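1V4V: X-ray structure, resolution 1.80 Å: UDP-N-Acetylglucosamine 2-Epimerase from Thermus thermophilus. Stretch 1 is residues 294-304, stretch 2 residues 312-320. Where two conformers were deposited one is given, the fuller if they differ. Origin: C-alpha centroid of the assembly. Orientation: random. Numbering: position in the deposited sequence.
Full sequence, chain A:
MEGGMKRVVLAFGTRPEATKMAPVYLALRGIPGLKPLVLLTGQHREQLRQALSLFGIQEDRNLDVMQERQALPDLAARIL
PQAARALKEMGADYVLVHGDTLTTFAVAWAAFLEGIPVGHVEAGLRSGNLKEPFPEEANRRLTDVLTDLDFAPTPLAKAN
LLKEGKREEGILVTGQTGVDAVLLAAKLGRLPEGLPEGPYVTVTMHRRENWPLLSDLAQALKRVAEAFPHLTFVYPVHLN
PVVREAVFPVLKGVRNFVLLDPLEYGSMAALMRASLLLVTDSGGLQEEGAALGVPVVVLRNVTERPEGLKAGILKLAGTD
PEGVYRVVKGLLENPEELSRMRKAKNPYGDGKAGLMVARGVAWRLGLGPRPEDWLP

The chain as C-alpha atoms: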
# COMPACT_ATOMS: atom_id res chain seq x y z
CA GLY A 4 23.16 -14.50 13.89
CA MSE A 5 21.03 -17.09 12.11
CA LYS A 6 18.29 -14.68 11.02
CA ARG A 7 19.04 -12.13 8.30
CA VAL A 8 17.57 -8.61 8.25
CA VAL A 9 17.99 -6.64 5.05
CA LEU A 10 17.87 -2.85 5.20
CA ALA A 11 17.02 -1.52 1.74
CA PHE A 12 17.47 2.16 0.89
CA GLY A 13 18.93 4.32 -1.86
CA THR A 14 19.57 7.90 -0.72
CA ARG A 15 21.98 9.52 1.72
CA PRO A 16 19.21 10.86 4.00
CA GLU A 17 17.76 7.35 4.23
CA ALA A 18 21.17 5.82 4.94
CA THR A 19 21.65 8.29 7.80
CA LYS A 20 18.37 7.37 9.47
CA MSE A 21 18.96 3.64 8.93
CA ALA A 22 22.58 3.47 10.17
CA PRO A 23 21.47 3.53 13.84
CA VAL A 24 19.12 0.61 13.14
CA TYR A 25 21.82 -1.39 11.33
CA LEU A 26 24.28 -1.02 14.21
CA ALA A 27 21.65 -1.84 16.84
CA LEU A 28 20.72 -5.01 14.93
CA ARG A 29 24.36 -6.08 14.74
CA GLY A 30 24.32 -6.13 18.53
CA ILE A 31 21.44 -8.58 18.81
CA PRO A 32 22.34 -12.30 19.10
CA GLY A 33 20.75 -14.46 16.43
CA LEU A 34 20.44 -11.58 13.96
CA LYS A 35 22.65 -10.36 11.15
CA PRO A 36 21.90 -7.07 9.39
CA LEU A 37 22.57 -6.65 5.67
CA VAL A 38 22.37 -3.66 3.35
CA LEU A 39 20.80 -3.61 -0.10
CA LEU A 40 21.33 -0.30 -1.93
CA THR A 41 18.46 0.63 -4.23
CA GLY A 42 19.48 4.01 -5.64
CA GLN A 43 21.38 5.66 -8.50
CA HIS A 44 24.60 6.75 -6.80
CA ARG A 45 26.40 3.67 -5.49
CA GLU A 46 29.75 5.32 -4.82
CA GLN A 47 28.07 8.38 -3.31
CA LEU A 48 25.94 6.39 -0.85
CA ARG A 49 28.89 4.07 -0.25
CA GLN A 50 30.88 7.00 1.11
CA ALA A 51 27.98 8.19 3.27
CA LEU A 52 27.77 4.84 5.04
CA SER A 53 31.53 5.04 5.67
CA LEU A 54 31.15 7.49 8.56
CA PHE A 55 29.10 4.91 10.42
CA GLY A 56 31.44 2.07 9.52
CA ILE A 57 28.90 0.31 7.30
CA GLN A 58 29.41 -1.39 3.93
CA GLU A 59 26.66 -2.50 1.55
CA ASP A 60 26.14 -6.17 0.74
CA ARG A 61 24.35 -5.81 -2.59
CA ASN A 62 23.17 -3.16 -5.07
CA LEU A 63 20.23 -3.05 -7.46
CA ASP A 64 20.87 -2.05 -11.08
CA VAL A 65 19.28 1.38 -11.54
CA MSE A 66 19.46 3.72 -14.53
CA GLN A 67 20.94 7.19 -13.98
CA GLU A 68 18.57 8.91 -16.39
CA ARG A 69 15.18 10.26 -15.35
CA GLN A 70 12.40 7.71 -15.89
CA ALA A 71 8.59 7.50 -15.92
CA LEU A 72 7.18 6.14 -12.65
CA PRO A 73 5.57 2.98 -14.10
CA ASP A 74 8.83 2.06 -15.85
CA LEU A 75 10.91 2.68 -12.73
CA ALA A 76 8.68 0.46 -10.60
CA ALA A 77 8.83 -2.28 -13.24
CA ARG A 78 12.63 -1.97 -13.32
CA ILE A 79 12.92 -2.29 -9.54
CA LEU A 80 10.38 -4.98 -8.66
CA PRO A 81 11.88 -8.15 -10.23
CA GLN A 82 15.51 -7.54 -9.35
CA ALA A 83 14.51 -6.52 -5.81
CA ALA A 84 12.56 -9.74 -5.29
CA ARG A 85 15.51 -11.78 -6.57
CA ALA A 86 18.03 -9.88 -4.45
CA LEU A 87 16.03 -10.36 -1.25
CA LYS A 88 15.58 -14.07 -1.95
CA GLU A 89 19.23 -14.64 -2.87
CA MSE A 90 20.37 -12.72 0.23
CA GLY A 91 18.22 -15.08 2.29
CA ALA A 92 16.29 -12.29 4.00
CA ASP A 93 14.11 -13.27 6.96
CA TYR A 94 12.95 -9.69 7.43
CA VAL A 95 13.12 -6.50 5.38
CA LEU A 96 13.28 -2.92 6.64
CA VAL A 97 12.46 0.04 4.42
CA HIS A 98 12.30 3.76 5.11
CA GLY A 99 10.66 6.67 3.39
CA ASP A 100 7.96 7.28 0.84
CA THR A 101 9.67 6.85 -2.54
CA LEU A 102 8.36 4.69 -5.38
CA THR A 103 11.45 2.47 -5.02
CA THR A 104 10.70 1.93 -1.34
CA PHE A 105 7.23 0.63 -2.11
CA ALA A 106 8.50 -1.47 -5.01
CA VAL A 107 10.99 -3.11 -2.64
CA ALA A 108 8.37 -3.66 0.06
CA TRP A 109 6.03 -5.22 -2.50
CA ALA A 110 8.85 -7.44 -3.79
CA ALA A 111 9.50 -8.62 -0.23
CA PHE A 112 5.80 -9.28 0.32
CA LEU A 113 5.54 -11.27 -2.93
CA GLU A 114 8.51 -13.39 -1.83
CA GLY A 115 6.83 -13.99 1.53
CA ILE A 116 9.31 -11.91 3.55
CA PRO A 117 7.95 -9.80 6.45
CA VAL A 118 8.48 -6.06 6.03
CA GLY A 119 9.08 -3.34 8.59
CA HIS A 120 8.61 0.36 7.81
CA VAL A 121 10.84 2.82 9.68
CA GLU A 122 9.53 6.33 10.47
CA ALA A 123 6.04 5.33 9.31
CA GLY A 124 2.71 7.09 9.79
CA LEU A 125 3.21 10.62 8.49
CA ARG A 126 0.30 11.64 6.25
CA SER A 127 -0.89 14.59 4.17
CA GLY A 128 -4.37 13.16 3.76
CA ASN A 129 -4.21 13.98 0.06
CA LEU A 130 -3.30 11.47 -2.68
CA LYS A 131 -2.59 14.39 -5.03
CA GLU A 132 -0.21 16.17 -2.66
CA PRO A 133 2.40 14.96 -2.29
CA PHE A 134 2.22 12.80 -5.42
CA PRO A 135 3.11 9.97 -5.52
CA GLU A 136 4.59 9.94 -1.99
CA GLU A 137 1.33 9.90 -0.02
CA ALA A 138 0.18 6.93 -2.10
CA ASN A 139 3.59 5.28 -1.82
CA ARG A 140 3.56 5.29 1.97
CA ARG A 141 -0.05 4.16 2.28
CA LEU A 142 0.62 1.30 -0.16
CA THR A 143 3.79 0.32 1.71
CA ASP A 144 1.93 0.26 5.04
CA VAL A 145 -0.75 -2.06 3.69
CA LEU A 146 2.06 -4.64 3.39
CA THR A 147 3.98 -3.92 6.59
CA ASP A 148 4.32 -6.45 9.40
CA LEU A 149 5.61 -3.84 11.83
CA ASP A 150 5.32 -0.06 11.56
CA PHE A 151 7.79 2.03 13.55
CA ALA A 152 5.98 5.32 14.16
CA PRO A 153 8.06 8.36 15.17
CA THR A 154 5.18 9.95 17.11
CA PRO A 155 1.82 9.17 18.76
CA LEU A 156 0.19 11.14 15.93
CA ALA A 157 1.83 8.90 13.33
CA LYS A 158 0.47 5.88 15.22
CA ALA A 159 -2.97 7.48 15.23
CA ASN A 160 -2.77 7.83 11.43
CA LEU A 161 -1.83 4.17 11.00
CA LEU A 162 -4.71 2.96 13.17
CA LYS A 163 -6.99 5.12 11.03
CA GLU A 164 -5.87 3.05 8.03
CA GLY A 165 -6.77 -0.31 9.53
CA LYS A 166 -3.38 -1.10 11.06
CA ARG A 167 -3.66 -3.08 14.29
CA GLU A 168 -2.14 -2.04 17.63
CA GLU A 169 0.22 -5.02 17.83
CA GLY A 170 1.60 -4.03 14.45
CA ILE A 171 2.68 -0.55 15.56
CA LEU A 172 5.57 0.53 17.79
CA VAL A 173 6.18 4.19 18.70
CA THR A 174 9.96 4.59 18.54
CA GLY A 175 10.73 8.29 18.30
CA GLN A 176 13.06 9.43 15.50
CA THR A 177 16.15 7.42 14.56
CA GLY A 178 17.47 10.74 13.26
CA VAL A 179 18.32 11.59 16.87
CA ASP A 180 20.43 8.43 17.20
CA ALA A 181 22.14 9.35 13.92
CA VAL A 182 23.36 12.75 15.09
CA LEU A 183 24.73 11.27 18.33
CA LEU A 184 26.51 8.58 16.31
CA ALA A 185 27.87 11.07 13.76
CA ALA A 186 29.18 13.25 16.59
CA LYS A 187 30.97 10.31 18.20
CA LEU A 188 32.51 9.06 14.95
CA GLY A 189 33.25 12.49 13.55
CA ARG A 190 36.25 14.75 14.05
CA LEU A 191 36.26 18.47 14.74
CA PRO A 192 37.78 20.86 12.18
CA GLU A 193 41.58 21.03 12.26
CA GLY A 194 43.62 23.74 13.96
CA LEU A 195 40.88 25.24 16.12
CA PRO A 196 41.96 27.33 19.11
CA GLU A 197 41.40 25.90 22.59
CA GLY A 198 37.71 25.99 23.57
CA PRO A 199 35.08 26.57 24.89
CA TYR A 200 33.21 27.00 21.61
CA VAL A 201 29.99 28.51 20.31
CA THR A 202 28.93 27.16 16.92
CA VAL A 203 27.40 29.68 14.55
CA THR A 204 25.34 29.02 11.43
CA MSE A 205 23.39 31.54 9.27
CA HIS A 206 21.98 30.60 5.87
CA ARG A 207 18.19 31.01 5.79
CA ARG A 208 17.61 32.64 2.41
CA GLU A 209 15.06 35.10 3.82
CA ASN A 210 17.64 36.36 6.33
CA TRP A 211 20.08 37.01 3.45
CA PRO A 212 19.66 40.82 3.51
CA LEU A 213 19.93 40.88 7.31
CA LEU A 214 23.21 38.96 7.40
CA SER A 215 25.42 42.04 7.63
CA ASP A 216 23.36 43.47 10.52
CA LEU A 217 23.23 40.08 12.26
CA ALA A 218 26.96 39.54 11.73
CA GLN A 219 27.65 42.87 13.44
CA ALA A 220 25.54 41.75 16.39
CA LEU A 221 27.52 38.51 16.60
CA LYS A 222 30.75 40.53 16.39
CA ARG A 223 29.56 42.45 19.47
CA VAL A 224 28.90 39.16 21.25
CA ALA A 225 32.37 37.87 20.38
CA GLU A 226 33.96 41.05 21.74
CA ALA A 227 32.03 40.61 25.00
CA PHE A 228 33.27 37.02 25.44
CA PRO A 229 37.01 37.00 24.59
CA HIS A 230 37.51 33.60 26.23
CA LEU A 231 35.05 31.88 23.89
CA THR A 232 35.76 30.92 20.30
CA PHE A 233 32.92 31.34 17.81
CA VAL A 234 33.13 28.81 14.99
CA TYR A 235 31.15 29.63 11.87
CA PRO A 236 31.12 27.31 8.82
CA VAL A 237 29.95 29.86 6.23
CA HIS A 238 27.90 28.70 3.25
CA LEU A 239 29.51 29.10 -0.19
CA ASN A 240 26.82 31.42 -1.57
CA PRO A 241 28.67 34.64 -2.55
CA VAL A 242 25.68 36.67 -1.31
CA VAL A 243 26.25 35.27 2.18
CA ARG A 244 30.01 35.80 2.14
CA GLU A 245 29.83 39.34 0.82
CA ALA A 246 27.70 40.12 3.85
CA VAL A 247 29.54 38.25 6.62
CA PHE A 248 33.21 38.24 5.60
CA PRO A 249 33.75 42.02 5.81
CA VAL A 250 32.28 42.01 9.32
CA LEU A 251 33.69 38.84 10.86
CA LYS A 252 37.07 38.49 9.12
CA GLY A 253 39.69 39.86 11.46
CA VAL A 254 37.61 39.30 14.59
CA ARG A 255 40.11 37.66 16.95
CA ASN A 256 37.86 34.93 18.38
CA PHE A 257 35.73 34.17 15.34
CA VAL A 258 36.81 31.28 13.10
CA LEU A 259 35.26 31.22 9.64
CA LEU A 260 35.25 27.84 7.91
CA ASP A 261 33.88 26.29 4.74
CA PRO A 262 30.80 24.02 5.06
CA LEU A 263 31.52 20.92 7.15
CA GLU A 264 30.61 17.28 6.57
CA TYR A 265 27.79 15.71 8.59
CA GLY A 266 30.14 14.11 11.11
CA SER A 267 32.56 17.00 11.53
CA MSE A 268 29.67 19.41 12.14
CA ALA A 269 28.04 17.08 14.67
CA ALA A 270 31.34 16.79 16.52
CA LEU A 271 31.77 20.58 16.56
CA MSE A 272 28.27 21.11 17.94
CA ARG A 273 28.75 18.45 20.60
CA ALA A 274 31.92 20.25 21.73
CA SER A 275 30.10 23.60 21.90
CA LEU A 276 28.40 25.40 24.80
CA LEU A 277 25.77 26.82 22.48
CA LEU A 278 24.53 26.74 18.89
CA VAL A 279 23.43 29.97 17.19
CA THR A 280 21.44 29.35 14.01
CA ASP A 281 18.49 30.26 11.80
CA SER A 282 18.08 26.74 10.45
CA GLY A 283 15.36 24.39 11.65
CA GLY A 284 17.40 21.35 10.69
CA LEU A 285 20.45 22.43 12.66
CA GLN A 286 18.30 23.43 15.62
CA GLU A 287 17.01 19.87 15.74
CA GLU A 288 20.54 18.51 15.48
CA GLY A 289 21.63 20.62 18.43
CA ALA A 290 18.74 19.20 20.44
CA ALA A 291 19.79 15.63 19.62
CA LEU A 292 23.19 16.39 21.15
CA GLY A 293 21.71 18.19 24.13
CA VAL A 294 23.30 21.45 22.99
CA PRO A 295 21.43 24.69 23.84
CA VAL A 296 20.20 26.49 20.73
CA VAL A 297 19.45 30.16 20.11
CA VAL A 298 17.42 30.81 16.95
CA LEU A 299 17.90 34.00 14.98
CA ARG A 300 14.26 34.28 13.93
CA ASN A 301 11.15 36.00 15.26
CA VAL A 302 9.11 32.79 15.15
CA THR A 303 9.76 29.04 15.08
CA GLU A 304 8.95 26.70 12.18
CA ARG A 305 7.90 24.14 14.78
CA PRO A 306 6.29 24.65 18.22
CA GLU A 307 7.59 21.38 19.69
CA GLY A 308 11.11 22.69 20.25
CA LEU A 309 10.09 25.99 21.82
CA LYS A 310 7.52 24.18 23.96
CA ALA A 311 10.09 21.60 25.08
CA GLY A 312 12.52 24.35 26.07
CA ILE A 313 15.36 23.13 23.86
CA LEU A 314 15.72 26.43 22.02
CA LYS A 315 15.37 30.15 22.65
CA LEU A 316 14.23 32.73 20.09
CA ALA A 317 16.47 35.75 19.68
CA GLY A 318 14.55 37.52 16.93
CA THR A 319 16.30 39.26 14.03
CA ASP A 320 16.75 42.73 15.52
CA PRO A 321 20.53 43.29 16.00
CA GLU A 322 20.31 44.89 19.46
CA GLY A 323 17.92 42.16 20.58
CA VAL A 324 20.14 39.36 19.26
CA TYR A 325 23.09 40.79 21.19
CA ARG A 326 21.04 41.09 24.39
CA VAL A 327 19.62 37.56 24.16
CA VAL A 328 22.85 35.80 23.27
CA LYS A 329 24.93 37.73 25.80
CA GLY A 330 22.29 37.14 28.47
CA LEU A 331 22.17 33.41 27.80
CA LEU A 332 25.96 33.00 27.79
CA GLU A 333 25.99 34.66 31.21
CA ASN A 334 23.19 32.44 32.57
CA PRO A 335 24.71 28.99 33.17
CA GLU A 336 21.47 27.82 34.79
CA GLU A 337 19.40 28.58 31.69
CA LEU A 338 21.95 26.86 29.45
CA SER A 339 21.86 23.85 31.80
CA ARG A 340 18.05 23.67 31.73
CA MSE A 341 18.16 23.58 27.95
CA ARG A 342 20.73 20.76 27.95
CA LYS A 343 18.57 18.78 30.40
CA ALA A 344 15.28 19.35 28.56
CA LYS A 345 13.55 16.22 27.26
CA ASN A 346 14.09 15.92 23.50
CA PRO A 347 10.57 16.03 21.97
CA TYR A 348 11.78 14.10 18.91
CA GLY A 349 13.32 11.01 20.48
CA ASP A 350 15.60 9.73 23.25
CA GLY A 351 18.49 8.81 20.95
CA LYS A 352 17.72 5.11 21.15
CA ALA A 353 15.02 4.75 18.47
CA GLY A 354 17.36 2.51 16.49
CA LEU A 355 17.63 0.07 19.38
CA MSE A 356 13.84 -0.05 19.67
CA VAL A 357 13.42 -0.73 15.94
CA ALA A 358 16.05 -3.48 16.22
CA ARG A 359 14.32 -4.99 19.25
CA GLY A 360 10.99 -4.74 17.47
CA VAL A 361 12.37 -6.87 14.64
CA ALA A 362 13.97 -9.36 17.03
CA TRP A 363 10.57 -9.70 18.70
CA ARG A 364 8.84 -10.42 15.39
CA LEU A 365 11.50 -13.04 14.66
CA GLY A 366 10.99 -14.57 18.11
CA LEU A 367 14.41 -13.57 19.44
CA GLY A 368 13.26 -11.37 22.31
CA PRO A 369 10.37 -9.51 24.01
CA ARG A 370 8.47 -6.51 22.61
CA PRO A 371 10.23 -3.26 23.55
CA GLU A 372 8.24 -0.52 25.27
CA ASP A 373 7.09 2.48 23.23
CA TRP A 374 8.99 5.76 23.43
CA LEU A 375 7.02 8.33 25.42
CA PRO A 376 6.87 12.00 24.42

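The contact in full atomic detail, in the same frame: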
# COMPACT_ATOMS: atom_id res chain seq x y z
N VAL A 294 22.60 20.17 23.06
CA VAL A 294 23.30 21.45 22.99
C VAL A 294 22.27 22.57 22.92
O VAL A 294 21.37 22.55 22.08
CB VAL A 294 24.20 21.52 21.74
CG1 VAL A 294 24.88 22.88 21.65
CG2 VAL A 294 25.26 20.42 21.81
N PRO A 295 22.37 23.57 23.82
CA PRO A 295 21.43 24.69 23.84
C PRO A 295 21.44 25.38 22.48
O PRO A 295 22.50 25.52 21.87
CB PRO A 295 21.99 25.60 24.93
CG PRO A 295 22.70 24.65 25.85
CD PRO A 295 23.39 23.73 24.87
N VAL A 296 20.27 25.82 22.02
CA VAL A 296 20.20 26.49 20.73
C VAL A 296 19.47 27.83 20.78
O VAL A 296 18.38 27.93 21.35
CB VAL A 296 19.46 25.63 19.68
CG1 VAL A 296 19.42 26.36 18.33
CG2 VAL A 296 20.12 24.27 19.56
N VAL A 297 20.08 28.85 20.20
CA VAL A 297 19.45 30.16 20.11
C VAL A 297 19.14 30.35 18.62
O VAL A 297 20.01 30.22 17.76
CB VAL A 297 20.36 31.30 20.62
CG1 VAL A 297 19.74 32.65 20.29
CG2 VAL A 297 20.55 31.17 22.10
N VAL A 298 17.87 30.64 18.33
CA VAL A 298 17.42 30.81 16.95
C VAL A 298 17.26 32.26 16.55
O VAL A 298 16.55 33.03 17.20
CB VAL A 298 16.06 30.08 16.74
CG1 VAL A 298 15.59 30.24 15.29
CG2 VAL A 298 16.22 28.60 17.09
N LEU A 299 17.94 32.64 15.47
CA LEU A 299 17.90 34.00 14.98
C LEU A 299 16.70 34.21 14.05
O LEU A 299 16.86 34.44 12.85
CB LEU A 299 19.21 34.35 14.27
CG LEU A 299 20.30 35.01 15.12
CD1 LEU A 299 20.29 34.48 16.54
CD2 LEU A 299 21.65 34.79 14.46
N ARG A 300 15.52 34.10 14.64
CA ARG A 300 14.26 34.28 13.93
C ARG A 300 13.25 34.85 14.92
O ARG A 300 13.44 34.76 16.13
CB ARG A 300 13.74 32.95 13.38
CG ARG A 300 14.63 32.30 12.34
CD ARG A 300 13.86 31.26 11.54
NE ARG A 300 12.85 31.90 10.69
CZ ARG A 300 11.83 31.26 10.12
NH1 ARG A 300 11.67 29.95 10.31
NH2 ARG A 300 10.97 31.92 9.37
N ASN A 301 12.17 35.43 14.40
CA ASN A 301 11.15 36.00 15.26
C ASN A 301 10.12 34.95 15.66
O ASN A 301 9.43 35.10 16.66
CB ASN A 301 10.46 37.18 14.55
CG ASN A 301 11.41 38.33 14.28
OD1 ASN A 301 12.06 38.83 15.20
ND2 ASN A 301 11.49 38.76 13.03
N VAL A 302 10.05 33.88 14.88
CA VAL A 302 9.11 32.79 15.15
C VAL A 302 9.73 31.45 14.76
O VAL A 302 10.64 31.40 13.93
CB VAL A 302 7.79 32.99 14.37
CG1 VAL A 302 8.05 32.87 12.87
CG2 VAL A 302 6.76 31.96 14.81
N THR A 303 9.25 30.37 15.37
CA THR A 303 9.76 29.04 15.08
C THR A 303 8.93 28.33 14.00
O THR A 303 7.74 28.58 13.86
CB THR A 303 9.77 28.14 16.34
OG1 THR A 303 8.46 28.08 16.90
CG2 THR A 303 10.74 28.70 17.38
N GLU A 304 9.59 27.46 13.24
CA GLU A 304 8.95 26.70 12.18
C GLU A 304 8.36 25.42 12.75
O GLU A 304 7.89 24.55 12.02
CB GLU A 304 9.97 26.37 11.09
CG GLU A 304 9.40 25.64 9.88
CD GLU A 304 10.48 25.09 8.97
OE1 GLU A 304 11.28 24.25 9.44
OE2 GLU A 304 10.53 25.49 7.79
N GLY A 312 11.49 23.57 25.41
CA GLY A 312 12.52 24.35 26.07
C GLY A 312 13.93 23.99 25.63
O GLY A 312 14.89 24.13 26.39
N ILE A 313 14.06 23.52 24.39
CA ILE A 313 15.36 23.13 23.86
C ILE A 313 15.99 24.25 23.04
O ILE A 313 17.16 24.18 22.66
CB ILE A 313 15.23 21.87 22.96
CG1 ILE A 313 14.20 22.13 21.85
CG2 ILE A 313 14.79 20.68 23.80
CD1 ILE A 313 14.03 20.96 20.89
N LEU A 314 15.22 25.30 22.79
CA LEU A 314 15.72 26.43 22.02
C LEU A 314 15.15 27.73 22.56
O LEU A 314 14.13 27.74 23.25
CB LEU A 314 15.34 26.28 20.54
CG LEU A 314 13.86 26.36 20.16
CD1 LEU A 314 13.41 27.82 20.12
CD2 LEU A 314 13.64 25.73 18.80
N LYS A 315 15.81 28.83 22.22
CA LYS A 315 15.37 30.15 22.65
C LYS A 315 15.35 31.03 21.40
O LYS A 315 16.27 30.97 20.59
CB LYS A 315 16.33 30.72 23.69
CG LYS A 315 15.85 31.99 24.37
CD LYS A 315 16.81 32.43 25.47
CE LYS A 315 16.17 33.45 26.40
NZ LYS A 315 15.70 34.66 25.66
N LEU A 316 14.31 31.84 21.24
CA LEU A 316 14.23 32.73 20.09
C LEU A 316 14.96 34.02 20.42
O LEU A 316 14.82 34.56 21.52
CB LEU A 316 12.78 33.03 19.74
CG LEU A 316 11.97 31.93 19.05
CD1 LEU A 316 10.52 32.38 18.92
CD2 LEU A 316 12.56 31.63 17.67
N ALA A 317 15.74 34.52 19.47
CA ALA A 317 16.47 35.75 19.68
C ALA A 317 15.95 36.87 18.79
O ALA A 317 16.33 38.03 18.96
CB ALA A 317 17.96 35.53 19.41
N GLY A 318 15.08 36.52 17.85
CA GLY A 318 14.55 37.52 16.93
C GLY A 318 15.61 37.86 15.89
O GLY A 318 16.66 37.21 15.84
N THR A 319 15.34 38.85 15.04
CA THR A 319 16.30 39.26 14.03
C THR A 319 16.75 40.71 14.19
O THR A 319 17.46 41.25 13.33
CB THR A 319 15.75 39.08 12.60
OG1 THR A 319 14.50 39.77 12.47
CG2 THR A 319 15.54 37.61 12.29
N ASP A 320 16.32 41.36 15.26
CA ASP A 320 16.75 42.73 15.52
C ASP A 320 18.15 42.64 16.13
O ASP A 320 18.34 41.99 17.16
CB ASP A 320 15.80 43.42 16.50
CG ASP A 320 16.30 44.78 16.92
OD1 ASP A 320 16.48 45.01 18.14
OD2 ASP A 320 16.51 45.63 16.03
O HOH W 1 18.81 21.96 22.59

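Two short strands, Val 296 to Val 298 and the one that ends at Leu 316, run side by side in parallel, their N-to-C directions differing by 26°, and backbone hydrogen bonds link them. Lys 315 sits opposite Val 297 and uses both of its backbone polar groups across the gap: Lys 315 N donates to Val 296 O at 2.9 Å, and Lys 315 O accepts from Val 298 N at 2.8 Å with a nearly straight N-H...O angle of 171°. This is the usual parallel pattern, in which one residue bonds to the two neighbours of the residue it faces. Val 298 continues the ladder, its O accepting from Ala 317 N at 2.8 Å, so that both its N and its O are satisfied by the second stretch. The same Val 298 O also takes a weak bond from Arg 300 N within its own stretch, at 3.0 Å, as the chain turns out of the strand.

Two of these carbonyls receive a CA-H...O contact as well: Leu 314 CA lies 3.1 Å from Val 296 O, and Val 297 CA lies 3.3 Å from Lys 315 O. At the start of the pairing a water lies between the stretches, its O 2.7 Å from Val 294 O and 2.8 Å from Ile 313 O.

Beyond the strands the pairing becomes less regular. Gly 318 N gives a weak bond to Arg 300 O, 3.0 Å long but bent to 124°, and Gly 318 CA approaches that Arg 300 O to 3.1 Å. A side chain then takes over as acceptor: the CA-to-CB bond of Asn 301 points away from the second stretch, but the end of the side chain comes nearer to it, and Asn 301 OD1 accepts from Thr 319 N at 3.3 Å. The other end of the amide, Asn 301 ND2, lies 3.2 Å from Thr 319 OG1. Gly 318 has a positive phi, which by itself favours glycine, and an ideal CB there would stand a tight 3.2 Å from Asn 301 OD1.

Apolar side chains pack on both faces of the pairing. On the face carrying Val 297, Val 297 CG1 meets Ala 317 CB at 3.5 Å, and Leu 299 CD1 reaches the same Ala 317 CB at 3.8 Å. Lys 315 starts on this face too, but its end leads away. On the face of Val 296, Val 298, Leu 314 and Leu 316, Val 298 CB lies 3.9 Å from Leu 316 CD2, and Val 298 CG2 lies 4.2 Å from Leu 314 CD1. Thr 303 closes over this side: its CG2 is 3.5 Å from Leu 316 CD2 and 3.9 Å from Leu 314 CD1, while its OG1 is hydrogen-bonded just outside the stretches. Leu 316, the residue most covered by the other stretch, also sets CD1 3.7 Å from Asn 301 O.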